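Local coordinates for protein inorganic polyphosphate/ATP-glucomannokinase (Arthrobacter sp., PDB 1WOQ) that transfers a phosphate group to glucose and probably mannose, drawing on inorganic polyphosphate or ATP as the phosphate donor, at residues Leu14-Asp18 with Val61-Ser66; Ala55-Ala59 with Leu109-Leu114; Lys141-Val146 with Ala156-Asp160; Leu169-Asp175 with Arg204-Val209; Trp195-Ser199 with Glu230-Leu235. All blocks are in the same frame, centred on the assembly; numbering follows the deposited sequence.

Contact 1: residues Leu14-Asp18 with Val61-Ser66; sequences LIGID and VVAELS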
# COMPACT_ATOMS: atom_id res chain seq x y z
N LEU A 14 16.12 -7.62 -1.69
CA LEU A 14 16.00 -6.57 -0.69
C LEU A 14 14.82 -6.87 0.21
O LEU A 14 13.82 -7.43 -0.24
CB LEU A 14 15.79 -5.21 -1.36
CG LEU A 14 16.97 -4.57 -2.10
CD1 LEU A 14 16.49 -3.30 -2.80
CD2 LEU A 14 18.09 -4.24 -1.12
N ILE A 15 14.93 -6.50 1.48
CA ILE A 15 13.84 -6.72 2.41
C ILE A 15 12.82 -5.59 2.29
O ILE A 15 13.19 -4.42 2.24
CB ILE A 15 14.35 -6.78 3.88
CG1 ILE A 15 15.19 -8.04 4.09
CG2 ILE A 15 13.16 -6.74 4.85
CD1 ILE A 15 15.90 -8.10 5.44
N GLY A 16 11.55 -5.96 2.23
CA GLY A 16 10.48 -4.99 2.15
C GLY A 16 9.56 -5.24 3.33
O GLY A 16 9.29 -6.39 3.66
N ILE A 17 9.09 -4.17 3.97
CA ILE A 17 8.21 -4.28 5.13
C ILE A 17 6.93 -3.50 4.87
O ILE A 17 6.98 -2.36 4.41
CB ILE A 17 8.90 -3.71 6.40
CG1 ILE A 17 10.23 -4.42 6.65
CG2 ILE A 17 7.98 -3.86 7.62
CD1 ILE A 17 10.09 -5.89 7.02
N ASP A 18 5.78 -4.11 5.18
CA ASP A 18 4.49 -3.46 4.97
C ASP A 18 3.78 -3.28 6.31
O ASP A 18 3.43 -4.25 6.98
CB ASP A 18 3.65 -4.32 4.00
CG ASP A 18 2.37 -3.63 3.54
OD1 ASP A 18 2.33 -2.39 3.45
OD2 ASP A 18 1.40 -4.36 3.24
N VAL A 61 10.60 -8.16 12.66
CA VAL A 61 10.39 -8.74 11.34
C VAL A 61 11.69 -8.75 10.55
O VAL A 61 12.06 -9.75 9.94
CB VAL A 61 9.31 -7.97 10.53
CG1 VAL A 61 9.17 -8.59 9.13
CG2 VAL A 61 7.97 -8.03 11.26
N VAL A 62 12.39 -7.62 10.55
CA VAL A 62 13.66 -7.51 9.84
C VAL A 62 14.69 -8.48 10.40
O VAL A 62 15.46 -9.09 9.65
CB VAL A 62 14.21 -6.07 9.90
CG1 VAL A 62 15.64 -6.03 9.35
CG2 VAL A 62 13.32 -5.14 9.08
N ALA A 63 14.72 -8.63 11.72
CA ALA A 63 15.67 -9.53 12.35
C ALA A 63 15.43 -10.96 11.88
O ALA A 63 16.38 -11.69 11.58
CB ALA A 63 15.54 -9.46 13.87
N GLU A 64 14.16 -11.36 11.82
CA GLU A 64 13.80 -12.71 11.37
C GLU A 64 14.26 -12.96 9.94
O GLU A 64 14.91 -13.97 9.66
CB GLU A 64 12.29 -12.90 11.48
CG GLU A 64 11.71 -14.09 10.70
CD GLU A 64 12.21 -15.44 11.19
OE1 GLU A 64 12.58 -15.56 12.38
OE2 GLU A 64 12.21 -16.39 10.38
N LEU A 65 13.92 -12.05 9.04
CA LEU A 65 14.28 -12.19 7.63
C LEU A 65 15.78 -12.13 7.40
O LEU A 65 16.31 -12.85 6.55
CB LEU A 65 13.58 -11.11 6.79
CG LEU A 65 12.05 -11.15 6.82
CD1 LEU A 65 11.49 -9.95 6.07
CD2 LEU A 65 11.55 -12.45 6.19
N SER A 66 16.47 -11.28 8.14
CA SER A 66 17.92 -11.13 7.99
C SER A 66 18.68 -12.37 8.44
O SER A 66 19.84 -12.56 8.06
CB SER A 66 18.41 -9.92 8.79
OG SER A 66 17.75 -8.73 8.39
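Two isoleucines of a strand meeting the face of a helix make up the contact of Leu14-Asp18 with Val61-Ser66. Ile15 and Ile17, two residues apart and hence on the same face of the strand, are its two bumps; Gly16 between them has no side chain. The delta carbon of Ile17 drops into a hollow walled by three residues of the helix: CD1 of Ile17 lies 3.5 Å from CG1 of Val61, 3.9 Å from CG2 of Val62 and 4.4 Å from CD1 of Leu65. This is one face of the mixed five-stranded sheet of the N-terminal half in the actin-like ATPase fold of ROK kinases, where strand 14-19 holds the middle position and helix 51-66 covers it. The axes of the two short segments approach to 9.7 Å, with their directions at 150°. Ile15 fits farther along the helix. Its CG2 meets Leu65 CD1 at 3.8 Å, and its CD1 comes 4.4 Å from CG1 of Val62 and 3.5 Å from OG of Ser66. That hydroxyl is tied back to its own helix, OG of Ser66 donating to O of Val62 at 2.6 Å, and is also hydrogen-bonded to Arg116, so the tip of Ile15 lies against a satisfied polar group. Val61 and Leu65 also touch Phe41 of strand 35-44, and both isoleucines reach Val78 of strand 78-82.

Contact 2: residues Ala55-Ala59 with Leu109-Leu114; sequences AEAVA and LLTARL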
# COMPACT_ATOMS: atom_id res chain seq x y z
N ALA A 55 8.24 0.61 15.80
CA ALA A 55 9.66 0.45 15.51
C ALA A 55 10.15 -0.90 16.02
O ALA A 55 10.92 -1.59 15.35
CB ALA A 55 10.46 1.58 16.16
N GLU A 56 9.71 -1.28 17.21
CA GLU A 56 10.10 -2.56 17.78
C GLU A 56 9.60 -3.73 16.94
O GLU A 56 10.33 -4.68 16.70
CB GLU A 56 9.57 -2.69 19.21
CG GLU A 56 10.28 -1.79 20.22
CD GLU A 56 11.78 -2.00 20.23
OE1 GLU A 56 12.22 -3.16 20.30
OE2 GLU A 56 12.52 -0.99 20.19
N ALA A 57 8.35 -3.64 16.48
CA ALA A 57 7.75 -4.70 15.66
C ALA A 57 8.49 -4.84 14.33
O ALA A 57 8.75 -5.95 13.86
CB ALA A 57 6.27 -4.41 15.42
N VAL A 58 8.82 -3.71 13.71
CA VAL A 58 9.54 -3.74 12.45
C VAL A 58 10.90 -4.39 12.65
O VAL A 58 11.34 -5.21 11.84
CB VAL A 58 9.71 -2.32 11.87
CG1 VAL A 58 10.64 -2.34 10.67
CG2 VAL A 58 8.34 -1.78 11.47
N ALA A 59 11.56 -4.04 13.75
CA ALA A 59 12.87 -4.62 14.06
C ALA A 59 12.79 -6.14 14.14
O ALA A 59 13.68 -6.84 13.64
CB ALA A 59 13.40 -4.05 15.36
N LEU A 109 13.79 7.31 12.50
CA LEU A 109 13.33 6.42 13.56
C LEU A 109 13.70 4.96 13.29
O LEU A 109 14.28 4.29 14.15
CB LEU A 109 11.81 6.51 13.70
CG LEU A 109 11.16 5.53 14.68
CD1 LEU A 109 11.39 6.02 16.11
CD2 LEU A 109 9.66 5.43 14.40
N LEU A 110 13.36 4.48 12.10
CA LEU A 110 13.63 3.09 11.77
C LEU A 110 15.09 2.80 11.45
O LEU A 110 15.59 1.72 11.76
CB LEU A 110 12.72 2.65 10.61
CG LEU A 110 11.22 2.71 10.92
CD1 LEU A 110 10.41 2.24 9.71
CD2 LEU A 110 10.90 1.84 12.13
N THR A 111 15.78 3.75 10.84
CA THR A 111 17.19 3.54 10.52
C THR A 111 17.97 3.38 11.83
O THR A 111 18.85 2.53 11.93
CB THR A 111 17.78 4.72 9.71
OG1 THR A 111 17.11 4.80 8.44
CG2 THR A 111 19.27 4.52 9.47
N ALA A 112 17.63 4.20 12.82
CA ALA A 112 18.30 4.16 14.12
C ALA A 112 18.02 2.85 14.84
O ALA A 112 18.92 2.26 15.46
CB ALA A 112 17.84 5.33 14.97
N ARG A 113 16.78 2.39 14.77
CA ARG A 113 16.41 1.15 15.45
C ARG A 113 16.95 -0.11 14.77
O ARG A 113 17.38 -1.05 15.44
CB ARG A 113 14.88 1.04 15.56
CG ARG A 113 14.42 -0.23 16.29
CD ARG A 113 14.93 -0.25 17.73
NE ARG A 113 14.60 -1.50 18.43
CZ ARG A 113 15.24 -2.65 18.25
NH1 ARG A 113 16.25 -2.74 17.40
NH2 ARG A 113 14.86 -3.73 18.93
N LEU A 114 16.93 -0.13 13.44
CA LEU A 114 17.41 -1.29 12.69
C LEU A 114 18.92 -1.36 12.47
O LEU A 114 19.46 -2.43 12.18
CB LEU A 114 16.71 -1.37 11.33
CG LEU A 114 15.21 -1.68 11.32
CD1 LEU A 114 14.70 -1.68 9.89
CD2 LEU A 114 14.96 -3.02 11.96
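Two alanines one turn apart, Ala55 and Ala59, leave room on their helix for the leucines of Leu109-Leu114. The first of them, Ala55, points at the partner helix; its CB is 4.3 Å from CG of Leu109 and 4.1 Å from CD2 of Leu110, while its carbonyl O has CG of Arg113 at 3.9 Å. Glu56 starts off away from the interface, but its side chain bends back to form a two-pronged salt bridge on the solvent-exposed side of the interface: NE of Arg113 donates to OE2 of Glu56 at 2.8 Å, and NH2 of Arg113 to OE1 of Glu56 at 3.0 Å. Val58 works on the buried side, with its CB 4.3 Å from CD2 of Leu110 and its CG1 4.2 Å from CD1 of Leu114. Ala59 completes the row. Its CB lies over one face of the guanidinium, 3.7 Å from CZ of Arg113, and its CA lets CD2 of Leu114 come within 3.4 Å. Residues four apart on each helix thus mesh, Ala55 and Ala59 with Leu110 and Leu114, and the signed crossing angle of -51° at 9.6 Å between the short segments' axes suits this kind of ridges-into-grooves packing. Beyond the pair, Leu110 rests on Val118 and Val120 of the edge strand 118-122, Leu109 touches Pro51 and Trp101, and Leu114 reaches Val62 farther along helix 51-66.

Contact 3: residues Lys141-Val146 with Ala156-Asp160; sequences KGTVLV and AFIFD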
# COMPACT_ATOMS: atom_id res chain seq x y z
N LYS A 141 0.37 2.62 -20.60
CA LYS A 141 0.86 3.99 -20.53
C LYS A 141 -0.27 4.90 -20.08
O LYS A 141 -1.41 4.46 -19.92
CB LYS A 141 1.38 4.45 -21.90
CG LYS A 141 0.39 4.28 -23.04
CD LYS A 141 0.91 4.88 -24.35
CE LYS A 141 2.21 4.24 -24.81
NZ LYS A 141 3.38 4.56 -23.94
N GLY A 142 0.06 6.16 -19.85
CA GLY A 142 -0.95 7.10 -19.42
C GLY A 142 -1.28 6.96 -17.95
O GLY A 142 -0.53 6.37 -17.18
N THR A 143 -2.44 7.48 -17.57
CA THR A 143 -2.87 7.45 -16.18
C THR A 143 -3.48 6.13 -15.74
O THR A 143 -4.46 5.66 -16.32
CB THR A 143 -3.90 8.57 -15.93
OG1 THR A 143 -3.30 9.83 -16.25
CG2 THR A 143 -4.35 8.58 -14.47
N VAL A 144 -2.88 5.55 -14.71
CA VAL A 144 -3.35 4.29 -14.13
C VAL A 144 -3.52 4.53 -12.64
O VAL A 144 -2.58 4.92 -11.96
CB VAL A 144 -2.32 3.15 -14.35
CG1 VAL A 144 -2.75 1.90 -13.61
CG2 VAL A 144 -2.19 2.86 -15.85
N LEU A 145 -4.73 4.31 -12.13
CA LEU A 145 -4.96 4.55 -10.71
C LEU A 145 -5.22 3.26 -9.95
O LEU A 145 -6.16 2.53 -10.25
CB LEU A 145 -6.14 5.52 -10.53
CG LEU A 145 -5.99 6.86 -11.25
CD1 LEU A 145 -7.25 7.70 -11.04
CD2 LEU A 145 -4.76 7.59 -10.74
N VAL A 146 -4.36 2.98 -8.98
CA VAL A 146 -4.49 1.79 -8.16
C VAL A 146 -5.20 2.22 -6.87
O VAL A 146 -4.65 2.98 -6.08
CB VAL A 146 -3.11 1.19 -7.82
CG1 VAL A 146 -3.27 -0.14 -7.10
CG2 VAL A 146 -2.31 1.00 -9.10
N ALA A 156 -2.66 4.95 -5.53
CA ALA A 156 -1.35 5.13 -6.12
C ALA A 156 -1.63 5.74 -7.49
O ALA A 156 -2.36 5.16 -8.29
CB ALA A 156 -0.63 3.80 -6.28
N PHE A 157 -1.06 6.91 -7.74
CA PHE A 157 -1.24 7.59 -9.02
C PHE A 157 -0.04 7.26 -9.89
O PHE A 157 1.08 7.68 -9.61
CB PHE A 157 -1.34 9.11 -8.79
CG PHE A 157 -1.94 9.87 -9.94
CD1 PHE A 157 -3.11 10.62 -9.75
CD2 PHE A 157 -1.35 9.86 -11.20
CE1 PHE A 157 -3.67 11.34 -10.81
CE2 PHE A 157 -1.90 10.57 -12.26
CZ PHE A 157 -3.07 11.32 -12.07
N ILE A 158 -0.28 6.47 -10.94
CA ILE A 158 0.78 6.07 -11.86
C ILE A 158 0.56 6.76 -13.21
O ILE A 158 -0.57 6.81 -13.70
CB ILE A 158 0.75 4.53 -12.10
CG1 ILE A 158 0.81 3.77 -10.77
CG2 ILE A 158 1.92 4.11 -13.00
CD1 ILE A 158 2.07 4.04 -9.96
N PHE A 159 1.62 7.31 -13.78
CA PHE A 159 1.52 7.96 -15.09
C PHE A 159 2.70 7.51 -15.95
O PHE A 159 3.86 7.74 -15.60
CB PHE A 159 1.53 9.48 -14.98
CG PHE A 159 1.28 10.17 -16.29
CD1 PHE A 159 0.04 10.09 -16.90
CD2 PHE A 159 2.31 10.86 -16.94
CE1 PHE A 159 -0.19 10.67 -18.15
CE2 PHE A 159 2.09 11.45 -18.19
CZ PHE A 159 0.84 11.35 -18.79
N ASP A 160 2.39 6.88 -17.07
CA ASP A 160 3.42 6.36 -17.97
C ASP A 160 4.36 5.43 -17.20
O ASP A 160 5.58 5.43 -17.41
CB ASP A 160 4.22 7.51 -18.60
CG ASP A 160 3.48 8.19 -19.74
OD1 ASP A 160 2.46 7.64 -20.21
OD2 ASP A 160 3.93 9.27 -20.18
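Thr143-Val146 and Ala156-Phe159 run antiparallel, the axes of the two strand segments approaching to 4.7 Å with their directions at 160°, as the far arms of a beta hairpin at the start of the second five-stranded sheet of this actin-like ATPase fold. Two hydrogen-bonded pairs hold it: Val144 N to Ile158 O at 2.8 Å with Ile158 N to Val144 O at 3.0 Å, and Val146 N to Ala156 O at 3.0 Å with Ala156 N to Val146 O at 2.9 Å. Between and beyond them come the non-hydrogen-bonded pairs Leu145-Phe157 and Thr143-Phe159. Where the strands give out, Gly142 adopts a positive phi, and its O accepts from N of Asp160 at 3.0 Å. The carboxylate of Asp160 returns a bond, its OD1 taking N of Gly142 at 2.8 Å, so a side chain prolongs the pairing. One face of the hairpin carries compact aliphatic residues: CB of Val144 is 4.0 Å from CB of Ile158, and CB of Val146 3.9 Å from CB of Ala156. The other is more aromatic. OG1 of Thr143 meets the edge of the Phe159 ring, 3.4 Å from CD1, while CD2 of Leu145 makes a CH-pi contact over the face of Phe157, 3.8 Å from the ring centroid.

Contact 4: residues Leu169-Asp175 with Arg204-Val209; sequences LGHLEID and RYFSHV. With BGC (beta-D-glucopyranose), chain C.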
# COMPACT_ATOMS: atom_id res chain seq x y z
N LEU A 169 -6.42 9.99 -2.70
CA LEU A 169 -7.79 9.94 -3.22
C LEU A 169 -8.79 9.27 -2.29
O LEU A 169 -10.00 9.36 -2.52
CB LEU A 169 -7.79 9.24 -4.58
CG LEU A 169 -7.65 10.12 -5.83
CD1 LEU A 169 -6.85 11.37 -5.53
CD2 LEU A 169 -7.01 9.31 -6.95
N GLY A 170 -8.30 8.61 -1.24
CA GLY A 170 -9.20 7.99 -0.29
C GLY A 170 -9.83 9.07 0.56
O GLY A 170 -10.78 8.82 1.30
N HIS A 171 -9.31 10.29 0.44
CA HIS A 171 -9.82 11.40 1.22
C HIS A 171 -10.53 12.47 0.41
O HIS A 171 -10.72 13.60 0.86
CB HIS A 171 -8.69 12.00 2.07
CG HIS A 171 -8.21 11.05 3.13
ND1 HIS A 171 -9.03 10.57 4.12
CD2 HIS A 171 -7.02 10.41 3.28
CE1 HIS A 171 -8.38 9.68 4.84
NE2 HIS A 171 -7.16 9.56 4.35
N LEU A 172 -10.93 12.09 -0.80
CA LEU A 172 -11.72 12.98 -1.63
C LEU A 172 -13.03 13.05 -0.87
O LEU A 172 -13.39 12.10 -0.17
CB LEU A 172 -12.01 12.34 -2.99
CG LEU A 172 -10.90 12.25 -4.04
CD1 LEU A 172 -11.34 11.30 -5.17
CD2 LEU A 172 -10.62 13.64 -4.59
N GLU A 173 -13.74 14.16 -0.97
CA GLU A 173 -15.03 14.26 -0.31
C GLU A 173 -16.04 13.82 -1.35
O GLU A 173 -15.96 14.23 -2.50
CB GLU A 173 -15.32 15.69 0.12
CG GLU A 173 -16.72 15.86 0.68
CD GLU A 173 -17.04 17.31 0.98
OE1 GLU A 173 -18.13 17.76 0.56
OE2 GLU A 173 -16.21 17.97 1.64
N ILE A 174 -16.98 12.97 -0.95
CA ILE A 174 -18.00 12.50 -1.88
C ILE A 174 -19.32 12.41 -1.13
O ILE A 174 -19.43 11.75 -0.10
CB ILE A 174 -17.64 11.11 -2.46
CG1 ILE A 174 -16.35 11.22 -3.27
CG2 ILE A 174 -18.77 10.62 -3.34
CD1 ILE A 174 -15.90 9.91 -3.88
N ASP A 175 -20.32 13.11 -1.67
CA ASP A 175 -21.64 13.16 -1.07
C ASP A 175 -21.63 13.54 0.41
O ASP A 175 -22.27 12.90 1.24
CB ASP A 175 -22.36 11.82 -1.30
CG ASP A 175 -22.62 11.55 -2.78
OD1 ASP A 175 -22.95 12.52 -3.50
OD2 ASP A 175 -22.49 10.39 -3.22
N ARG A 204 -20.33 5.19 -7.38
CA ARG A 204 -20.23 6.62 -7.15
C ARG A 204 -18.77 7.06 -7.06
O ARG A 204 -18.37 8.04 -7.70
CB ARG A 204 -20.95 7.01 -5.86
CG ARG A 204 -20.94 8.51 -5.57
CD ARG A 204 -21.68 9.27 -6.67
NE ARG A 204 -20.82 10.21 -7.38
CZ ARG A 204 -20.50 11.43 -6.93
NH1 ARG A 204 -20.97 11.86 -5.77
NH2 ARG A 204 -19.71 12.21 -7.66
N TYR A 205 -17.99 6.34 -6.27
CA TYR A 205 -16.57 6.67 -6.09
C TYR A 205 -15.78 6.60 -7.38
O TYR A 205 -15.12 7.57 -7.78
CB TYR A 205 -15.93 5.75 -5.05
CG TYR A 205 -14.47 6.08 -4.77
CD1 TYR A 205 -14.13 7.12 -3.91
CD2 TYR A 205 -13.44 5.40 -5.42
CE1 TYR A 205 -12.79 7.47 -3.69
CE2 TYR A 205 -12.11 5.74 -5.21
CZ TYR A 205 -11.79 6.78 -4.35
OH TYR A 205 -10.47 7.14 -4.15
N PHE A 206 -15.82 5.45 -8.05
CA PHE A 206 -15.07 5.29 -9.28
C PHE A 206 -15.54 6.18 -10.43
O PHE A 206 -14.72 6.66 -11.20
CB PHE A 206 -15.05 3.82 -9.72
CG PHE A 206 -14.15 2.96 -8.89
CD1 PHE A 206 -14.66 2.18 -7.85
CD2 PHE A 206 -12.77 2.97 -9.10
CE1 PHE A 206 -13.81 1.42 -7.05
CE2 PHE A 206 -11.92 2.21 -8.31
CZ PHE A 206 -12.44 1.43 -7.28
N SER A 207 -16.84 6.42 -10.53
CA SER A 207 -17.32 7.28 -11.60
C SER A 207 -16.87 8.72 -11.33
O SER A 207 -16.57 9.47 -12.25
CB SER A 207 -18.85 7.21 -11.73
OG SER A 207 -19.50 7.70 -10.58
N HIS A 208 -16.79 9.10 -10.06
CA HIS A 208 -16.34 10.44 -9.72
C HIS A 208 -14.86 10.58 -10.05
O HIS A 208 -14.45 11.56 -10.69
CB HIS A 208 -16.55 10.73 -8.23
CG HIS A 208 -16.08 12.10 -7.81
ND1 HIS A 208 -15.13 12.29 -6.83
CD2 HIS A 208 -16.41 13.33 -8.26
CE1 HIS A 208 -14.91 13.59 -6.69
NE2 HIS A 208 -15.67 14.24 -7.55
N VAL A 209 -14.06 9.61 -9.63
CA VAL A 209 -12.62 9.65 -9.89
C VAL A 209 -12.35 9.56 -11.40
O VAL A 209 -11.40 10.15 -11.91
CB VAL A 209 -11.90 8.49 -9.15
CG1 VAL A 209 -10.42 8.46 -9.51
CG2 VAL A 209 -12.07 8.66 -7.64
C2 BGC C . -4.41 6.98 4.28
C3 BGC C . -3.50 6.63 3.09
C4 BGC C . -3.37 5.10 2.96
C5 BGC C . -4.76 4.46 2.90
C6 BGC C . -4.74 2.95 2.86
C1 BGC C . -5.75 6.26 4.12
O1 BGC C . -6.58 6.53 5.20
O2 BGC C . -4.61 8.38 4.33
O3 BGC C . -2.22 7.22 3.25
O4 BGC C . -2.64 4.78 1.79
O5 BGC C . -5.54 4.85 4.06
O6 BGC C . -3.97 2.41 3.93
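The segment Leu169-Asp175 contributes His171 to the glucose pocket, and its other side packs on helix 195-213. His171 points away from the helix: its NE2 donates to O2 of the bound beta-D-glucopyranose at 2.8 Å and lies 3.2 Å from O1 of the sugar, also as a hydrogen bond, while ND1 is bonded to Asp178. On the helix side, OH of Tyr205 donates to O of Leu169 at 2.8 Å, a bond to the backbone two residues before the histidine. Apolar contacts fill in around it. CD1 of Leu172 sits 3.7 Å from CG2 of Val209, and CD1 of Ile174 presses to 3.3 Å from CD1 of Tyr205. The same CD1 of Ile174 lies in van der Waals proximity to the His208 ring, 3.9 Å from ND1 of His208. At the exposed end, NH1 of Arg204 pairs with OD1 of Asp175 at 3.1 Å in a salt bridge, and CG2 of Ile174 covers one face of the guanidinium. Asp123, Asn96, Glu168 and Glu180 supply further hydrogen bonds to the sugar. Glu168, Leu169, Gly170 and His171 together spell the Glu-x-Gly-His sequence characteristic of sugar binding in ROK-family kinases.

Contact 5: residues Trp195-Ser199 with Glu230-Leu235; sequences WDEYS and EYLPNL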
# COMPACT_ATOMS: atom_id res chain seq x y z
N TRP A 195 -22.95 -6.76 -0.65
CA TRP A 195 -22.02 -6.47 -1.74
C TRP A 195 -22.67 -5.56 -2.77
O TRP A 195 -22.01 -4.70 -3.35
CB TRP A 195 -21.55 -7.77 -2.40
CG TRP A 195 -20.54 -8.53 -1.59
CD1 TRP A 195 -20.65 -9.82 -1.14
CD2 TRP A 195 -19.27 -8.05 -1.12
NE1 TRP A 195 -19.52 -10.17 -0.44
CE2 TRP A 195 -18.66 -9.11 -0.41
CE3 TRP A 195 -18.58 -6.84 -1.25
CZ2 TRP A 195 -17.40 -8.98 0.18
CZ3 TRP A 195 -17.33 -6.71 -0.66
CH2 TRP A 195 -16.75 -7.78 0.05
N ASP A 196 -23.97 -5.73 -2.99
CA ASP A 196 -24.68 -4.90 -3.96
C ASP A 196 -24.80 -3.45 -3.48
O ASP A 196 -24.67 -2.52 -4.28
CB ASP A 196 -26.08 -5.45 -4.25
CG ASP A 196 -26.03 -6.80 -4.95
OD1 ASP A 196 -25.13 -7.00 -5.80
OD2 ASP A 196 -26.90 -7.65 -4.66
N GLU A 197 -25.06 -3.26 -2.19
CA GLU A 197 -25.18 -1.91 -1.66
C GLU A 197 -23.80 -1.26 -1.72
O GLU A 197 -23.68 -0.06 -1.98
CB GLU A 197 -25.70 -1.95 -0.22
CG GLU A 197 -27.12 -2.52 -0.12
CD GLU A 197 -27.62 -2.59 1.31
OE1 GLU A 197 -26.90 -3.13 2.17
OE2 GLU A 197 -28.75 -2.10 1.57
N TYR A 198 -22.76 -2.05 -1.48
CA TYR A 198 -21.39 -1.56 -1.52
C TYR A 198 -21.07 -1.16 -2.96
O TYR A 198 -20.34 -0.20 -3.20
CB TYR A 198 -20.42 -2.65 -1.05
CG TYR A 198 -18.99 -2.19 -0.86
CD1 TYR A 198 -18.69 -1.05 -0.11
CD2 TYR A 198 -17.93 -2.92 -1.40
CE1 TYR A 198 -17.36 -0.65 0.10
CE2 TYR A 198 -16.60 -2.53 -1.20
CZ TYR A 198 -16.33 -1.39 -0.45
OH TYR A 198 -15.02 -1.01 -0.25
N SER A 199 -21.63 -1.90 -3.92
CA SER A 199 -21.41 -1.61 -5.33
C SER A 199 -21.93 -0.22 -5.69
O SER A 199 -21.38 0.45 -6.56
CB SER A 199 -22.09 -2.66 -6.21
OG SER A 199 -21.46 -3.92 -6.09
N GLU A 230 -17.64 -9.92 -6.72
CA GLU A 230 -18.91 -9.63 -6.05
C GLU A 230 -19.42 -8.21 -6.28
O GLU A 230 -20.58 -7.91 -5.99
CB GLU A 230 -18.78 -9.86 -4.54
CG GLU A 230 -18.65 -11.31 -4.12
CD GLU A 230 -19.84 -12.15 -4.55
OE1 GLU A 230 -20.98 -11.68 -4.40
OE2 GLU A 230 -19.63 -13.28 -5.03
N TYR A 231 -18.57 -7.32 -6.79
CA TYR A 231 -19.00 -5.95 -7.00
C TYR A 231 -18.57 -5.28 -8.31
O TYR A 231 -19.30 -4.45 -8.85
CB TYR A 231 -18.58 -5.08 -5.81
CG TYR A 231 -17.13 -5.20 -5.39
CD1 TYR A 231 -16.12 -4.48 -6.04
CD2 TYR A 231 -16.76 -6.03 -4.33
CE1 TYR A 231 -14.79 -4.57 -5.63
CE2 TYR A 231 -15.43 -6.13 -3.92
CZ TYR A 231 -14.45 -5.40 -4.57
OH TYR A 231 -13.14 -5.50 -4.17
N LEU A 232 -17.40 -5.64 -8.83
CA LEU A 232 -16.95 -5.02 -10.08
C LEU A 232 -17.93 -5.29 -11.22
O LEU A 232 -18.21 -4.40 -12.03
CB LEU A 232 -15.55 -5.52 -10.46
CG LEU A 232 -14.41 -5.11 -9.52
CD1 LEU A 232 -13.08 -5.52 -10.14
CD2 LEU A 232 -14.44 -3.60 -9.28
N PRO A 233 -18.47 -6.52 -11.32
CA PRO A 233 -19.42 -6.82 -12.39
C PRO A 233 -20.65 -5.90 -12.41
O PRO A 233 -21.26 -5.70 -13.45
CB PRO A 233 -19.79 -8.27 -12.12
CG PRO A 233 -18.53 -8.83 -11.55
CD PRO A 233 -18.10 -7.74 -10.59
N ASN A 234 -20.99 -5.34 -11.26
CA ASN A 234 -22.15 -4.45 -11.15
C ASN A 234 -21.87 -3.01 -11.60
O ASN A 234 -22.79 -2.24 -11.86
CB ASN A 234 -22.68 -4.40 -9.72
CG ASN A 234 -23.22 -5.73 -9.25
OD1 ASN A 234 -23.97 -6.40 -9.96
ND2 ASN A 234 -22.84 -6.12 -8.03
N LEU A 235 -20.60 -2.65 -11.67
CA LEU A 235 -20.24 -1.29 -12.05
C LEU A 235 -20.42 -1.01 -13.53
O LEU A 235 -20.33 -1.90 -14.37
CB LEU A 235 -18.79 -1.00 -11.63
CG LEU A 235 -18.47 -1.23 -10.15
CD1 LEU A 235 -17.02 -0.85 -9.87
CD2 LEU A 235 -19.42 -0.42 -9.28
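Three aromatic rings cluster where helix and loop meet, and the one from the loop, Tyr231, receives the other two in different ways. Tyr198 turns its ring edge to the face of Tyr231, with planes at 84° and centroids 5.9 Å apart, a T-shaped pair; the six-membered ring of Trp195 lies obliquely to Tyr231, planes at 33° and centroids 5.6 Å apart, its CE3 3.7 Å from CD2 of Tyr231. The indole has a further neighbour, since CB of Glu230 sits over its five-membered ring, 3.8 Å from the centroid, in a CH-pi contact. Away from the rings the contact turns polar. OG of Ser199 donates to O of Trp195 one turn back at 2.9 Å and accepts from ND2 of Asn234 at 3.2 Å, while CB of Tyr231 comes within 3.1 Å of the same OG. CD2 of Leu235 approaches O of Ser199 at 3.5 Å. Both tyrosine hydroxyls find partners outside, Tyr198 in Ala183 and Tyr231 in Ile224, and Arg188 makes a cation-pi contact with Trp195. The chemistry therefore implies a loop held to the first turn of helix 195-213 by ring packing together with a polar link at Ser199, whose OG accepts a bond from Asn234.

Overall arrangement
The five contacts divide between the two halves of an actin-like ATPase fold, each built on a five-stranded mixed sheet with the glucose in the cleft between. Contacts 1 and 2, centres about 11 Å apart, share helix 51-66, their segments alternate along the chain, and they touch through Val62 and Leu114. Contact 3 follows in sequence as the hairpin of the second sheet, its centre about 28 Å from that of contact 1. It meets contact 4 through Leu145 and Val209, while contacts 4 and 5 share helix 195-213, with centres about 16 Å apart. Sheet, helix and sugar-binding segment thus pack successively in the second half, so that the segment carrying His171 is backed by helix 195-213 while the glucose lies between the halves.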